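Local coordinates for F5/8 type C domain protein (Clostridium perfringens, PDB 7JRM) that probably binds mucin-type glycans through its carbohydrate-binding module, as part of the O-glycopeptidase ZmpB that recognises and hydrolyses mucin glycoproteins, at residues D427-N432 with V443-E448; K359-L364 with N371-Q376. All coordinates share one frame; numbering follows the deposited sequence.

How the contacts relate
The two contacts illustrate how one sheet can serve different architectures. Contact 2 closes first along the chain and contact 1 opens after it; their centres are 21 Å apart and their nearest atoms about 5 Å, without touching. Both lie toward the C-terminal end of an elongated molecule and reach the same seven-stranded mixed sheet. Strand 372-384 carries one half of contact 2 and strand 440-449 one half of contact 1, with strand 452-461 between them. Phe452 meets Phe447 of contact 1 and also Leu361 and Ala375 of contact 2. A leucine-rich region and a two-sheet unit thus run into each other through a continuous sheet and shared apolar side chains.

Contact 1. Residues D427-N432 with V443-E448; sequences DEFTIN and VHVLFE
The ring of Phe429 is met obliquely by two valines of the facing strand: Val443 CG1 lies 3.6 Å from Phe429 CZ, while Val445 CG2 is a looser neighbour at 4.2 Å from Phe429 CE2. Within the strand of these valines, the ring of Phe447 has the carbonyl oxygen of Val445 at its edge, in the ring plane. Phe429 places its CG between the backbone N and the carbonyl carbon (chi1 59°), and its ring, its plane turned at right angles to the CA-CB-CG plane (chi2 90°), meets Val443 from the opposite direction. Val443 divides its branches between two partners. CG1 serves the ring, whereas Val443 CG2 meets Ile431 CD1 at 3.8 Å, where the two chains reach for each other tip to tip. All four side chains are buried, and apolar contact alone joins the segments. Each strand finds its backbone partners in its own layer: Phe429 and Ile431 bond to Gly394 and Val392, and Val443 to Tyr458. Leu385 also touches Phe429, while Ile410 and Met456 flank Val445. The strand axes pass 10.7 Å apart with their directions at 150°, too far for backbone pairing but spanned by side chains reaching in from both layers. Such face-to-face packing of the small sheet of strands 391-395 and 428-432 on the larger mixed sheet is characteristic of a beta sandwich.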
loop_
_atom_site.group_PDB
_atom_site.type_symbol
_atom_site.label_atom_id
_atom_site.label_comp_id
_atom_site.label_asym_id
_atom_site.label_seq_id
_atom_site.Cartn_x
_atom_site.Cartn_y
_atom_site.Cartn_z
ATOM N N ASP A 427 41.654 9.512 18.932
ATOM C CA ASP A 427 41.538 10.408 17.787
ATOM C C ASP A 427 42.842 11.150 17.520
ATOM O O ASP A 427 43.170 11.426 16.360
ATOM C CB ASP A 427 40.394 11.396 18.005
ATOM C CG ASP A 427 39.033 10.769 17.772
ATOM O OD1 ASP A 427 38.983 9.604 17.325
ATOM O OD2 ASP A 427 38.013 11.442 18.032
ATOM N N GLU A 428 43.593 11.479 18.570
ATOM C CA GLU A 428 44.877 12.151 18.434
ATOM C C GLU A 428 45.859 11.548 19.427
ATOM O O GLU A 428 45.468 10.918 20.413
ATOM C CB GLU A 428 44.754 13.666 18.662
ATOM C CG GLU A 428 43.792 14.370 17.715
ATOM C CD GLU A 428 44.033 15.864 17.638
ATOM O OE1 GLU A 428 45.209 16.282 17.667
ATOM O OE2 GLU A 428 43.045 16.622 17.546
ATOM N N PHE A 429 47.148 11.744 19.156
ATOM C CA PHE A 429 48.206 11.250 20.025
ATOM C C PHE A 429 49.203 12.363 20.313
ATOM O O PHE A 429 49.472 13.217 19.463
ATOM C CB PHE A 429 48.931 10.035 19.411
ATOM C CG PHE A 429 49.565 10.307 18.074
ATOM C CD1 PHE A 429 50.869 10.767 17.985
ATOM C CD2 PHE A 429 48.860 10.084 16.903
ATOM C CE1 PHE A 429 51.454 11.013 16.756
ATOM C CE2 PHE A 429 49.438 10.326 15.669
ATOM C CZ PHE A 429 50.737 10.789 15.596
ATOM N N THR A 430 49.744 12.345 21.530
ATOM C CA THR A 430 50.748 13.308 21.969
ATOM C C THR A 430 51.963 12.539 22.461
ATOM O O THR A 430 51.840 11.672 23.333
ATOM C CB THR A 430 50.200 14.220 23.073
ATOM O OG1 THR A 430 49.336 15.205 22.494
ATOM C CG2 THR A 430 51.335 14.919 23.806
ATOM N N ILE A 431 53.129 12.848 21.901
ATOM C CA ILE A 431 54.371 12.152 22.212
ATOM C C ILE A 431 55.319 13.127 22.894
ATOM O O ILE A 431 55.575 14.220 22.373
ATOM C CB ILE A 431 55.017 11.555 20.949
ATOM C CG1 ILE A 431 54.104 10.494 20.335
ATOM C CG2 ILE A 431 56.385 10.970 21.273
ATOM C CD1 ILE A 431 54.334 10.280 18.857
ATOM N N ASN A 432 55.836 12.734 24.055
ATOM C CA ASN A 432 56.858 13.527 24.722
ATOM C C ASN A 432 58.180 13.383 23.982
ATOM O O ASN A 432 58.618 12.267 23.680
ATOM C CB ASN A 432 57.009 13.086 26.178
ATOM C CG ASN A 432 58.267 13.634 26.830
ATOM O OD1 ASN A 432 58.703 14.747 26.533
ATOM N ND2 ASN A 432 58.860 12.850 27.724
ATOM N N VAL A 443 56.284 7.353 13.346
ATOM C CA VAL A 443 55.063 7.069 14.093
ATOM C C VAL A 443 54.174 6.197 13.218
ATOM O O VAL A 443 53.797 6.601 12.112
ATOM C CB VAL A 443 54.332 8.356 14.506
ATOM C CG1 VAL A 443 53.083 8.024 15.309
ATOM C CG2 VAL A 443 55.261 9.262 15.300
ATOM N N HIS A 444 53.839 5.009 13.712
ATOM C CA HIS A 444 53.017 4.052 12.983
ATOM C C HIS A 444 51.638 3.989 13.627
ATOM O O HIS A 444 51.513 3.631 14.803
ATOM C CB HIS A 444 53.669 2.669 12.969
ATOM C CG HIS A 444 54.925 2.603 12.158
ATOM N ND1 HIS A 444 56.123 3.124 12.598
ATOM C CD2 HIS A 444 55.171 2.078 10.935
ATOM C CE1 HIS A 444 57.052 2.921 11.681
ATOM N NE2 HIS A 444 56.500 2.289 10.661
ATOM N N VAL A 445 50.610 4.335 12.857
ATOM C CA VAL A 445 49.227 4.299 13.315
ATOM C C VAL A 445 48.600 3.043 12.724
ATOM O O VAL A 445 48.131 3.042 11.583
ATOM C CB VAL A 445 48.460 5.561 12.911
ATOM C CG1 VAL A 445 47.018 5.488 13.397
ATOM C CG2 VAL A 445 49.156 6.805 13.444
ATOM N N LEU A 446 48.597 1.961 13.499
ATOM C CA LEU A 446 48.027 0.704 13.040
ATOM C C LEU A 446 46.510 0.743 13.154
ATOM O O LEU A 446 45.959 1.202 14.159
ATOM C CB LEU A 446 48.580 -0.468 13.853
ATOM C CG LEU A 446 50.092 -0.722 13.911
ATOM C CD1 LEU A 446 50.371 -2.207 14.094
ATOM C CD2 LEU A 446 50.812 -0.197 12.679
ATOM N N PHE A 447 45.831 0.257 12.116
ATOM C CA PHE A 447 44.377 0.204 12.126
ATOM C C PHE A 447 43.912 -1.032 11.372
ATOM O O PHE A 447 44.576 -1.496 10.440
ATOM C CB PHE A 447 43.757 1.476 11.526
ATOM C CG PHE A 447 43.826 1.549 10.025
ATOM C CD1 PHE A 447 44.931 2.097 9.396
ATOM C CD2 PHE A 447 42.774 1.095 9.244
ATOM C CE1 PHE A 447 44.995 2.176 8.018
ATOM C CE2 PHE A 447 42.833 1.167 7.866
ATOM C CZ PHE A 447 43.944 1.709 7.252
ATOM N N GLU A 448 42.762 -1.560 11.787
ATOM C CA GLU A 448 42.182 -2.730 11.149
ATOM C C GLU A 448 40.671 -2.705 11.331
ATOM O O GLU A 448 40.158 -2.211 12.339
ATOM C CB GLU A 448 42.772 -4.032 11.710
ATOM C CG GLU A 448 42.321 -4.375 13.122
ATOM C CD GLU A 448 43.308 -5.270 13.846
ATOM O OE1 GLU A 448 43.491 -6.427 13.413
ATOM O OE2 GLU A 448 43.901 -4.817 14.849
#

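Contact 2. Residues K359-L364 with N371-Q376; sequences KDLRPL and NTLNAQ
Leu373 extends CG anti to its backbone N (chi1 178°), which carries both its methyls from the strand toward the loop, and Leu361 answers with CG anti to its carbonyl carbon (chi1 -57°), so that the two branches come tip to tip. Leu361 CD1 and Leu373 CD2 stand 3.8 Å apart. The second methyl of Leu373 has a different partner: Leu373 CD1 lies 4.2 Å from Leu364 CD1, the two side chains slanting past one another. One leucine of the strand thus fills the angle between two leucines of the returning chain, and Leu351 of the adjacent parallel strand touches both Leu364 and Leu373. Regularly spaced leucines, with parallel strands 330-332, 350-352 and 372-384 joined by loops, are consistent with a leucine-rich repeat fold, and this is part of its hydrophobic core. Outside the core, the loop is held in shape by Asp360. Arg362 grips the carboxylate side-on: its NE donates to Asp360 OD2 over 2.8 Å, nearly straight at 167° and from the syn side, while its NH1 makes a salt bridge to Asp360 OD1, also 2.8 Å long but from above the carboxylate plane. Asp360 OD2 accepts a second bond, 3.1 Å from the backbone N of Arg362, forming an Asx turn. Leu364 N bonds to Leu361 O at 3.0 Å, while Tyr399 receives the Arg362 guanidinium in a cation-pi contact.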
loop_
_atom_site.group_PDB
_atom_site.type_symbol
_atom_site.label_atom_id
_atom_site.label_comp_id
_atom_site.label_asym_id
_atom_site.label_seq_id
_atom_site.Cartn_x
_atom_site.Cartn_y
_atom_site.Cartn_z
ATOM N N LYS A 359 42.838 6.533 3.801
ATOM C CA LYS A 359 42.586 6.544 5.237
ATOM C C LYS A 359 41.155 6.945 5.574
ATOM O O LYS A 359 40.845 7.161 6.751
ATOM C CB LYS A 359 43.567 7.488 5.940
ATOM C CG LYS A 359 43.330 8.957 5.623
ATOM C CD LYS A 359 44.176 9.864 6.500
ATOM C CE LYS A 359 43.878 11.328 6.224
ATOM N NZ LYS A 359 44.812 12.232 6.950
ATOM N N ASP A 360 40.277 7.051 4.578
ATOM C CA ASP A 360 38.920 7.543 4.798
ATOM C C ASP A 360 37.996 6.863 3.798
ATOM O O ASP A 360 38.061 7.152 2.600
ATOM C CB ASP A 360 38.865 9.063 4.653
ATOM C CG ASP A 360 37.540 9.648 5.099
ATOM O OD1 ASP A 360 37.351 10.873 4.943
ATOM O OD2 ASP A 360 36.688 8.889 5.605
ATOM N N LEU A 361 37.139 5.968 4.288
ATOM C CA LEU A 361 36.176 5.260 3.455
ATOM C C LEU A 361 34.811 5.937 3.420
ATOM O O LEU A 361 33.872 5.381 2.840
ATOM C CB LEU A 361 36.013 3.817 3.939
ATOM C CG LEU A 361 37.258 2.935 4.017
ATOM C CD1 LEU A 361 36.860 1.488 4.265
ATOM C CD2 LEU A 361 38.086 3.057 2.750
ATOM N N ARG A 362 34.681 7.117 4.025
ATOM C CA ARG A 362 33.378 7.770 4.100
ATOM C C ARG A 362 32.764 8.131 2.747
ATOM O O ARG A 362 31.523 8.145 2.666
ATOM C CB ARG A 362 33.485 9.018 4.990
ATOM C CG ARG A 362 33.521 8.699 6.478
ATOM C CD ARG A 362 33.718 9.949 7.316
ATOM N NE ARG A 362 34.995 10.597 7.038
ATOM C CZ ARG A 362 35.336 11.798 7.493
ATOM N NH1 ARG A 362 36.520 12.314 7.190
ATOM N NH2 ARG A 362 34.493 12.483 8.254
ATOM N N PRO A 363 33.518 8.446 1.687
ATOM C CA PRO A 363 32.870 8.646 0.379
ATOM C C PRO A 363 32.092 7.440 -0.122
ATOM O O PRO A 363 31.231 7.602 -0.996
ATOM C CB PRO A 363 34.048 8.974 -0.547
ATOM C CG PRO A 363 35.025 9.637 0.345
ATOM C CD PRO A 363 34.919 8.912 1.661
ATOM N N LEU A 364 32.360 6.241 0.396
ATOM C CA LEU A 364 31.637 5.038 0.003
ATOM C C LEU A 364 30.497 4.701 0.956
ATOM O O LEU A 364 29.937 3.603 0.870
ATOM C CB LEU A 364 32.597 3.849 -0.090
ATOM C CG LEU A 364 34.006 4.105 -0.621
ATOM C CD1 LEU A 364 34.906 2.915 -0.321
ATOM C CD2 LEU A 364 33.977 4.395 -2.113
ATOM N N ASN A 371 29.187 -4.635 -1.803
ATOM C CA ASN A 371 29.264 -5.807 -0.940
ATOM C C ASN A 371 30.657 -6.418 -0.875
ATOM O O ASN A 371 30.931 -7.196 0.045
ATOM C CB ASN A 371 28.272 -6.879 -1.405
ATOM C CG ASN A 371 26.832 -6.518 -1.092
ATOM O OD1 ASN A 371 26.565 -5.627 -0.285
ATOM N ND2 ASN A 371 25.896 -7.212 -1.729
ATOM N N THR A 372 31.535 -6.091 -1.820
ATOM C CA THR A 372 32.900 -6.612 -1.855
ATOM C C THR A 372 33.859 -5.429 -1.782
ATOM O O THR A 372 34.051 -4.715 -2.772
ATOM C CB THR A 372 33.141 -7.445 -3.112
ATOM O OG1 THR A 372 32.213 -8.536 -3.149
ATOM C CG2 THR A 372 34.560 -7.996 -3.121
ATOM N N LEU A 373 34.459 -5.222 -0.613
ATOM C CA LEU A 373 35.408 -4.136 -0.388
ATOM C C LEU A 373 36.740 -4.741 0.032
ATOM O O LEU A 373 36.861 -5.285 1.135
ATOM C CB LEU A 373 34.888 -3.161 0.667
ATOM C CG LEU A 373 35.819 -1.999 1.023
ATOM C CD1 LEU A 373 36.050 -1.104 -0.184
ATOM C CD2 LEU A 373 35.253 -1.198 2.187
ATOM N N ASN A 374 37.734 -4.647 -0.845
ATOM C CA ASN A 374 39.087 -5.130 -0.578
ATOM C C ASN A 374 39.978 -3.902 -0.396
ATOM O O ASN A 374 40.483 -3.335 -1.365
ATOM C CB ASN A 374 39.584 -6.027 -1.709
ATOM C CG ASN A 374 38.710 -7.251 -1.910
ATOM O OD1 ASN A 374 38.457 -8.010 -0.973
ATOM N ND2 ASN A 374 38.243 -7.448 -3.137
ATOM N N ALA A 375 40.165 -3.499 0.858
ATOM C CA ALA A 375 40.944 -2.317 1.214
ATOM C C ALA A 375 41.949 -2.653 2.309
ATOM O O ALA A 375 42.095 -1.934 3.300
ATOM C CB ALA A 375 40.030 -1.178 1.655
ATOM N N GLN A 376 42.664 -3.758 2.134
ATOM C CA GLN A 376 43.589 -4.242 3.146
ATOM C C GLN A 376 45.005 -3.751 2.872
ATOM O O GLN A 376 45.405 -3.550 1.721
ATOM C CB GLN A 376 43.575 -5.769 3.202
ATOM C CG GLN A 376 42.277 -6.362 3.719
ATOM C CD GLN A 376 42.486 -7.687 4.424
ATOM O OE1 GLN A 376 43.201 -8.558 3.930
ATOM N NE2 GLN A 376 41.862 -7.846 5.586
#